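Local coordinates for protein of unknown function with a Fic domain (Bacteroides thetaiotaomicron VPI-5482, PDB 3CUC), which is of unknown function but carries a Fic domain, the largely helical fold of the Fic/DOC family, at residues 97-111 with 130-139. Residues are numbered along the deposited sequence; the frame is centred on the assembly and turned at random.
Sequences ESFIRELNRTILVQD and VGEYKSRPNS
R101 and Y133 meet in a cation-pi contact where, in the helical Fic fold, the loop leading to strand 140-141 runs back along helix 97-107. R101 can be followed outward from the helix. Its CB lies 3.8 Å from G131 O, and CG lies over a face of the Y133 ring, nearest CE1. The chain then bends at chi3 (82°), which carries the guanidinium over the same ring face, with G131 O over one of its own faces. CZ sits 4.4 Å from the ring centroid, nearly on the ring normal. The two planes stand steeply, 76° apart, and NH1 points down at the middle of the ring. NH2 turns instead to E132 OE2, 3.1 Å away, in a salt bridge whose hydrogen bond is weak. The rim of the same ring is held by E97: Y133 OH donates to E97 OE1 over 2.6 Å, and OE1 accepts with its anti lone pair; the carboxylate is almost coplanar with the ring. E97 OE2 is hydrogen-bonded to T161 OG1 of helix 156-173, which also packs against Y133 through M160, so the ring touches both helices.

One turn further along, G131 passes close to the helix backbone, its CA 4.1 Å from that of R105. Near the helix end, V130 CG1 packs on L108 CB at 3.6 Å. Just before R105, N104 has CG anti to its own N (chi1 -171°), facing the loop; its ND2 donates to D197 O, while OD1 accepts G131 N in the carbonyl plane, on a lone pair, at 2.9 Å.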
ATOM      1  N   GLU A  97      -7.640  13.183  -5.351  1.00 46.84           N
ATOM      2  CA  GLU A  97      -7.264  13.621  -4.009  1.00 47.09           C
ATOM      3  C   GLU A  97      -8.375  13.290  -3.016  1.00 46.52           C
ATOM      4  O   GLU A  97      -8.092  12.885  -1.894  1.00 47.36           O
ATOM      5  CB  GLU A  97      -6.957  15.122  -3.971  1.00 46.64           C
ATOM      6  CG  GLU A  97      -5.658  15.516  -4.650  1.00 48.12           C
ATOM      7  CD  GLU A  97      -5.373  17.002  -4.536  1.00 49.55           C
ATOM      8  OE1 GLU A  97      -5.167  17.478  -3.398  1.00 54.99           O
ATOM      9  OE2 GLU A  97      -5.347  17.686  -5.585  1.00 53.62           O
ATOM     10  N   SER A  98      -9.632  13.436  -3.432  1.00 46.11           N
ATOM     11  CA  SER A  98     -10.761  13.177  -2.536  1.00 46.39           C
ATOM     12  C   SER A  98     -10.859  11.713  -2.133  1.00 46.81           C
ATOM     13  O   SER A  98     -11.242  11.413  -1.002  1.00 47.06           O
ATOM     14  CB  SER A  98     -12.077  13.641  -3.154  1.00 45.80           C
ATOM     15  OG  SER A  98     -12.114  13.357  -4.539  1.00 49.76           O
ATOM     16  N   PHE A  99     -10.508  10.801  -3.040  1.00 47.20           N
ATOM     17  CA  PHE A  99     -10.496   9.379  -2.698  1.00 47.20           C
ATOM     18  C   PHE A  99      -9.439   9.092  -1.637  1.00 48.25           C
ATOM     19  O   PHE A  99      -9.700   8.346  -0.693  1.00 49.42           O
ATOM     20  CB  PHE A  99     -10.253   8.492  -3.927  1.00 46.80           C
ATOM     21  CG  PHE A  99     -10.116   7.022  -3.593  1.00 46.02           C
ATOM     22  CD1 PHE A  99     -11.233   6.276  -3.231  1.00 43.54           C
ATOM     23  CD2 PHE A  99      -8.872   6.394  -3.624  1.00 40.93           C
ATOM     24  CE1 PHE A  99     -11.115   4.929  -2.912  1.00 43.47           C
ATOM     25  CE2 PHE A  99      -8.744   5.049  -3.303  1.00 43.08           C
ATOM     26  CZ  PHE A  99      -9.866   4.313  -2.951  1.00 44.80           C
ATOM     27  N   ILE A 100      -8.259   9.692  -1.788  1.00 48.37           N
ATOM     28  CA  ILE A 100      -7.153   9.468  -0.859  1.00 48.31           C
ATOM     29  C   ILE A 100      -7.504  10.015   0.522  1.00 49.11           C
ATOM     30  O   ILE A 100      -7.203   9.394   1.542  1.00 47.92           O
ATOM     31  CB  ILE A 100      -5.843  10.114  -1.359  1.00 48.19           C
ATOM     32  CG1 ILE A 100      -5.401   9.479  -2.679  1.00 47.48           C
ATOM     33  CG2 ILE A 100      -4.735   9.934  -0.331  1.00 45.61           C
ATOM     34  CD1 ILE A 100      -4.274  10.214  -3.360  1.00 45.86           C
ATOM     35  N   ARG A 101      -8.159  11.170   0.536  1.00 50.56           N
ATOM     36  CA  ARG A 101      -8.600  11.800   1.776  1.00 52.42           C
ATOM     37  C   ARG A 101      -9.653  10.937   2.472  1.00 52.30           C
ATOM     38  O   ARG A 101      -9.589  10.727   3.680  1.00 52.57           O
ATOM     39  CB  ARG A 101      -9.149  13.204   1.498  1.00 53.27           C
ATOM     40  CG  ARG A 101      -8.115  14.180   0.916  1.00 58.02           C
ATOM     41  CD  ARG A 101      -8.772  15.352   0.181  1.00 65.62           C
ATOM     42  NE  ARG A 101      -9.173  16.382   1.131  1.00 67.58           N
ATOM     43  CZ  ARG A 101      -8.388  17.366   1.564  1.00 73.96           C
ATOM     44  NH1 ARG A 101      -7.145  17.491   1.121  1.00 76.25           N
ATOM     45  NH2 ARG A 101      -8.853  18.239   2.446  1.00 77.77           N
ATOM     46  N   GLU A 102     -10.610  10.428   1.703  1.00 52.42           N
ATOM     47  CA  GLU A 102     -11.632   9.531   2.239  1.00 53.11           C
ATOM     48  C   GLU A 102     -11.002   8.244   2.780  1.00 52.10           C
ATOM     49  O   GLU A 102     -11.491   7.655   3.745  1.00 51.65           O
ATOM     50  CB  GLU A 102     -12.670   9.195   1.158  1.00 54.17           C
ATOM     51  CG  GLU A 102     -13.885   8.412   1.660  1.00 59.66           C
ATOM     52  CD  GLU A 102     -14.706   9.185   2.681  1.00 66.47           C
ATOM     53  OE1 GLU A 102     -15.211  10.272   2.335  1.00 74.85           O
ATOM     54  OE2 GLU A 102     -14.851   8.709   3.830  1.00 71.14           O
ATOM     55  N   LEU A 103      -9.915   7.818   2.148  1.00 51.42           N
ATOM     56  CA  LEU A 103      -9.173   6.640   2.583  1.00 51.06           C
ATOM     57  C   LEU A 103      -8.575   6.873   3.966  1.00 50.66           C
ATOM     58  O   LEU A 103      -8.670   6.015   4.842  1.00 50.20           O
ATOM     59  CB  LEU A 103      -8.064   6.312   1.573  1.00 51.20           C
ATOM     60  CG  LEU A 103      -7.646   4.850   1.389  1.00 52.12           C
ATOM     61  CD1 LEU A 103      -8.846   3.926   1.165  1.00 51.76           C
ATOM     62  CD2 LEU A 103      -6.676   4.751   0.224  1.00 51.01           C
ATOM     63  N   ASN A 104      -7.971   8.042   4.160  1.00 50.60           N
ATOM     64  CA  ASN A 104      -7.409   8.412   5.452  1.00 51.12           C
ATOM     65  C   ASN A 104      -8.491   8.493   6.531  1.00 51.72           C
ATOM     66  O   ASN A 104      -8.359   7.911   7.612  1.00 51.52           O
ATOM     67  CB  ASN A 104      -6.682   9.752   5.346  1.00 51.46           C
ATOM     68  CG  ASN A 104      -5.897  10.086   6.599  1.00 51.30           C
ATOM     69  OD1 ASN A 104      -6.347  10.871   7.435  1.00 50.07           O
ATOM     70  ND2 ASN A 104      -4.723   9.476   6.743  1.00 49.87           N
ATOM     71  N   ARG A 105      -9.566   9.210   6.216  1.00 51.87           N
ATOM     72  CA  ARG A 105     -10.716   9.322   7.100  1.00 52.92           C
ATOM     73  C   ARG A 105     -11.218   7.942   7.524  1.00 50.82           C
ATOM     74  O   ARG A 105     -11.571   7.735   8.675  1.00 49.85           O
ATOM     75  CB  ARG A 105     -11.833  10.099   6.391  1.00 52.96           C
ATOM     76  CG  ARG A 105     -13.078  10.416   7.242  1.00 57.30           C
ATOM     77  CD  ARG A 105     -14.075  11.338   6.494  1.00 59.73           C
ATOM     78  NE  ARG A 105     -13.464  12.616   6.078  1.00 70.91           N
ATOM     79  CZ  ARG A 105     -13.146  12.972   4.823  1.00 73.95           C
ATOM     80  NH1 ARG A 105     -13.383  12.171   3.790  1.00 75.11           N
ATOM     81  NH2 ARG A 105     -12.586  14.161   4.597  1.00 71.51           N
ATOM     82  N   THR A 106     -11.236   6.998   6.589  1.00 50.37           N
ATOM     83  CA  THR A 106     -11.765   5.659   6.846  1.00 49.46           C
ATOM     84  C   THR A 106     -10.877   4.848   7.783  1.00 50.14           C
ATOM     85  O   THR A 106     -11.337   4.393   8.827  1.00 50.80           O
ATOM     86  CB  THR A 106     -11.936   4.868   5.536  1.00 48.58           C
ATOM     87  OG1 THR A 106     -12.784   5.597   4.648  1.00 48.58           O
ATOM     88  CG2 THR A 106     -12.544   3.501   5.801  1.00 47.89           C
ATOM     89  N   ILE A 107      -9.608   4.672   7.413  1.00 50.36           N
ATOM     90  CA  ILE A 107      -8.728   3.732   8.126  1.00 50.07           C
ATOM     91  C   ILE A 107      -8.351   4.224   9.532  1.00 51.81           C
ATOM     92  O   ILE A 107      -8.159   3.410  10.442  1.00 50.93           O
ATOM     93  CB  ILE A 107      -7.450   3.361   7.314  1.00 48.79           C
ATOM     94  CG1 ILE A 107      -6.494   4.548   7.176  1.00 44.43           C
ATOM     95  CG2 ILE A 107      -7.826   2.823   5.947  1.00 46.98           C
ATOM     96  CD1 ILE A 107      -5.161   4.145   6.637  1.00 42.79           C
ATOM     97  N   LEU A 108      -8.230   5.543   9.690  1.00 53.91           N
ATOM     98  CA  LEU A 108      -8.134   6.164  11.011  1.00 56.15           C
ATOM     99  C   LEU A 108      -9.562   6.536  11.370  1.00 59.53           C
ATOM    100  O   LEU A 108     -10.119   7.464  10.790  1.00 63.68           O
ATOM    101  CB  LEU A 108      -7.259   7.424  10.983  1.00 54.78           C
ATOM    102  CG  LEU A 108      -5.909   7.332  10.282  1.00 51.77           C
ATOM    103  CD1 LEU A 108      -5.170   8.675  10.373  1.00 46.67           C
ATOM    104  CD2 LEU A 108      -5.082   6.190  10.867  1.00 43.69           C
ATOM    105  N   VAL A 109     -10.166   5.827  12.314  1.00 60.57           N
ATOM    106  CA  VAL A 109     -11.626   5.863  12.445  1.00 61.46           C
ATOM    107  C   VAL A 109     -12.203   7.267  12.657  1.00 62.79           C
ATOM    108  O   VAL A 109     -13.269   7.579  12.125  1.00 61.63           O
ATOM    109  CB  VAL A 109     -12.102   4.934  13.571  1.00 62.02           C
ATOM    110  CG1 VAL A 109     -13.624   5.008  13.727  1.00 61.45           C
ATOM    111  CG2 VAL A 109     -11.645   3.496  13.290  1.00 60.26           C
ATOM    112  N   GLN A 110     -11.485   8.113  13.394  1.00 65.27           N
ATOM    113  CA  GLN A 110     -12.021   9.409  13.829  1.00 67.13           C
ATOM    114  C   GLN A 110     -10.932  10.370  14.294  1.00 68.94           C
ATOM    115  O   GLN A 110      -9.798   9.954  14.547  1.00 69.09           O
ATOM    116  CB  GLN A 110     -13.009   9.186  14.967  1.00 66.98           C
ATOM    117  CG  GLN A 110     -12.415   8.396  16.125  1.00 68.22           C
ATOM    118  CD  GLN A 110     -13.468   7.731  16.989  1.00 69.20           C
ATOM    119  OE1 GLN A 110     -14.607   8.191  17.074  1.00 70.42           O
ATOM    120  NE2 GLN A 110     -13.087   6.640  17.641  1.00 70.97           N
ATOM    121  N   ASP A 111     -11.309  11.645  14.425  1.00 70.44           N
ATOM    122  CA  ASP A 111     -10.387  12.738  14.788  1.00 71.78           C
ATOM    123  C   ASP A 111      -9.572  12.499  16.068  1.00 72.85           C
ATOM    124  O   ASP A 111      -9.840  11.562  16.831  1.00 72.22           O
ATOM    125  CB  ASP A 111     -11.148  14.072  14.891  1.00 71.35           C
ATOM    126  CG  ASP A 111     -11.065  14.893  13.616  1.00 72.70           C
ATOM    127  OD1 ASP A 111      -9.930  15.156  13.145  1.00 76.11           O
ATOM    128  OD2 ASP A 111     -12.129  15.292  13.097  1.00 71.51           O
ATOM    129  N   VAL A 130      -8.768  13.745  11.154  1.00 67.10           N
ATOM    130  CA  VAL A 130      -8.569  12.746  10.105  1.00 66.57           C
ATOM    131  C   VAL A 130      -9.211  13.152   8.773  1.00 66.09           C
ATOM    132  O   VAL A 130     -10.206  13.887   8.744  1.00 65.46           O
ATOM    133  CB  VAL A 130      -9.123  11.360  10.512  1.00 66.79           C
ATOM    134  CG1 VAL A 130      -8.296  10.764  11.644  1.00 65.58           C
ATOM    135  CG2 VAL A 130     -10.597  11.459  10.895  1.00 65.82           C
ATOM    136  N   GLY A 131      -8.631  12.654   7.677  1.00 64.97           N
ATOM    137  CA  GLY A 131      -9.088  12.980   6.325  1.00 64.23           C
ATOM    138  C   GLY A 131      -8.739  14.383   5.850  1.00 63.45           C
ATOM    139  O   GLY A 131      -9.326  14.875   4.884  1.00 63.06           O
ATOM    140  N   GLU A 132      -7.775  15.015   6.519  1.00 62.76           N
ATOM    141  CA  GLU A 132      -7.358  16.386   6.224  1.00 62.10           C
ATOM    142  C   GLU A 132      -5.838  16.450   6.182  1.00 59.79           C
ATOM    143  O   GLU A 132      -5.168  15.770   6.961  1.00 59.54           O
ATOM    144  CB  GLU A 132      -7.875  17.331   7.312  1.00 63.14           C
ATOM    145  CG  GLU A 132      -9.371  17.593   7.259  1.00 68.13           C
ATOM    146  CD  GLU A 132      -9.751  18.615   6.197  1.00 74.78           C
ATOM    147  OE1 GLU A 132      -9.465  19.819   6.393  1.00 78.33           O
ATOM    148  OE2 GLU A 132     -10.347  18.218   5.172  1.00 76.79           O
ATOM    149  N   TYR A 133      -5.295  17.273   5.288  1.00 57.55           N
ATOM    150  CA  TYR A 133      -3.839  17.388   5.149  1.00 55.62           C
ATOM    151  C   TYR A 133      -3.186  17.981   6.414  1.00 54.92           C
ATOM    152  O   TYR A 133      -3.844  18.666   7.200  1.00 54.54           O
ATOM    153  CB  TYR A 133      -3.456  18.215   3.906  1.00 54.38           C
ATOM    154  CG  TYR A 133      -3.780  17.602   2.540  1.00 52.28           C
ATOM    155  CD1 TYR A 133      -3.922  16.220   2.357  1.00 51.60           C
ATOM    156  CD2 TYR A 133      -3.893  18.419   1.414  1.00 51.34           C
ATOM    157  CE1 TYR A 133      -4.203  15.678   1.089  1.00 51.67           C
ATOM    158  CE2 TYR A 133      -4.165  17.887   0.145  1.00 50.83           C
ATOM    159  CZ  TYR A 133      -4.322  16.520  -0.014  1.00 52.57           C
ATOM    160  OH  TYR A 133      -4.602  16.014  -1.269  1.00 49.92           O
ATOM    161  N   LYS A 134      -1.893  17.695   6.593  1.00 54.37           N
ATOM    162  CA  LYS A 134      -1.116  18.117   7.768  1.00 53.43           C
ATOM    163  C   LYS A 134      -1.138  19.630   7.946  1.00 53.44           C
ATOM    164  O   LYS A 134      -1.045  20.360   6.958  1.00 53.16           O
ATOM    165  CB  LYS A 134       0.341  17.648   7.640  1.00 52.51           C
ATOM    166  N   SER A 135      -1.271  20.087   9.198  1.00 53.85           N
ATOM    167  CA  SER A 135      -1.197  21.525   9.552  1.00 53.75           C
ATOM    168  C   SER A 135       0.052  21.862  10.392  1.00 54.17           C
ATOM    169  O   SER A 135       0.632  22.938  10.233  1.00 54.14           O
ATOM    170  CB  SER A 135      -2.472  21.983  10.273  1.00 53.19           C
ATOM    171  OG  SER A 135      -2.755  21.164  11.391  1.00 52.05           O
ATOM    172  N   ARG A 136       0.441  20.955  11.293  1.00 54.47           N
ATOM    173  CA  ARG A 136       1.771  20.973  11.917  1.00 54.45           C
ATOM    174  C   ARG A 136       2.677  20.005  11.129  1.00 55.17           C
ATOM    175  O   ARG A 136       2.204  18.946  10.698  1.00 55.17           O
ATOM    176  CB  ARG A 136       1.679  20.533  13.381  1.00 53.62           C
ATOM    177  N   PRO A 137       3.967  20.366  10.902  1.00 55.17           N
ATOM    178  CA  PRO A 137       4.870  19.462  10.150  1.00 54.75           C
ATOM    179  C   PRO A 137       4.884  17.999  10.660  1.00 55.09           C
ATOM    180  O   PRO A 137       4.823  17.769  11.867  1.00 54.63           O
ATOM    181  CB  PRO A 137       6.249  20.121  10.322  1.00 54.23           C
ATOM    182  CG  PRO A 137       5.955  21.565  10.525  1.00 53.54           C
ATOM    183  CD  PRO A 137       4.649  21.619  11.287  1.00 54.46           C
ATOM    184  N   ASN A 138       4.953  17.034   9.734  1.00 56.06           N
ATOM    185  CA  ASN A 138       4.943  15.588  10.059  1.00 56.05           C
ATOM    186  C   ASN A 138       6.353  14.954  10.154  1.00 56.86           C
ATOM    187  O   ASN A 138       6.486  13.725  10.139  1.00 56.78           O
ATOM    188  CB  ASN A 138       4.085  14.821   9.035  1.00 54.55           C
ATOM    189  N   SER A 139       7.384  15.799  10.288  1.00 58.04           N
ATOM    190  CA  SER A 139       8.805  15.383  10.254  1.00 58.74           C
ATOM    191  C   SER A 139       9.281  14.589  11.485  1.00 58.20           C
ATOM    192  O   SER A 139       8.592  14.531  12.504  1.00 58.47           O
ATOM    193  CB  SER A 139       9.706  16.614  10.070  1.00 58.84           C
ATOM    194  OG  SER A 139       9.571  17.159   8.769  1.00 61.28           O
TER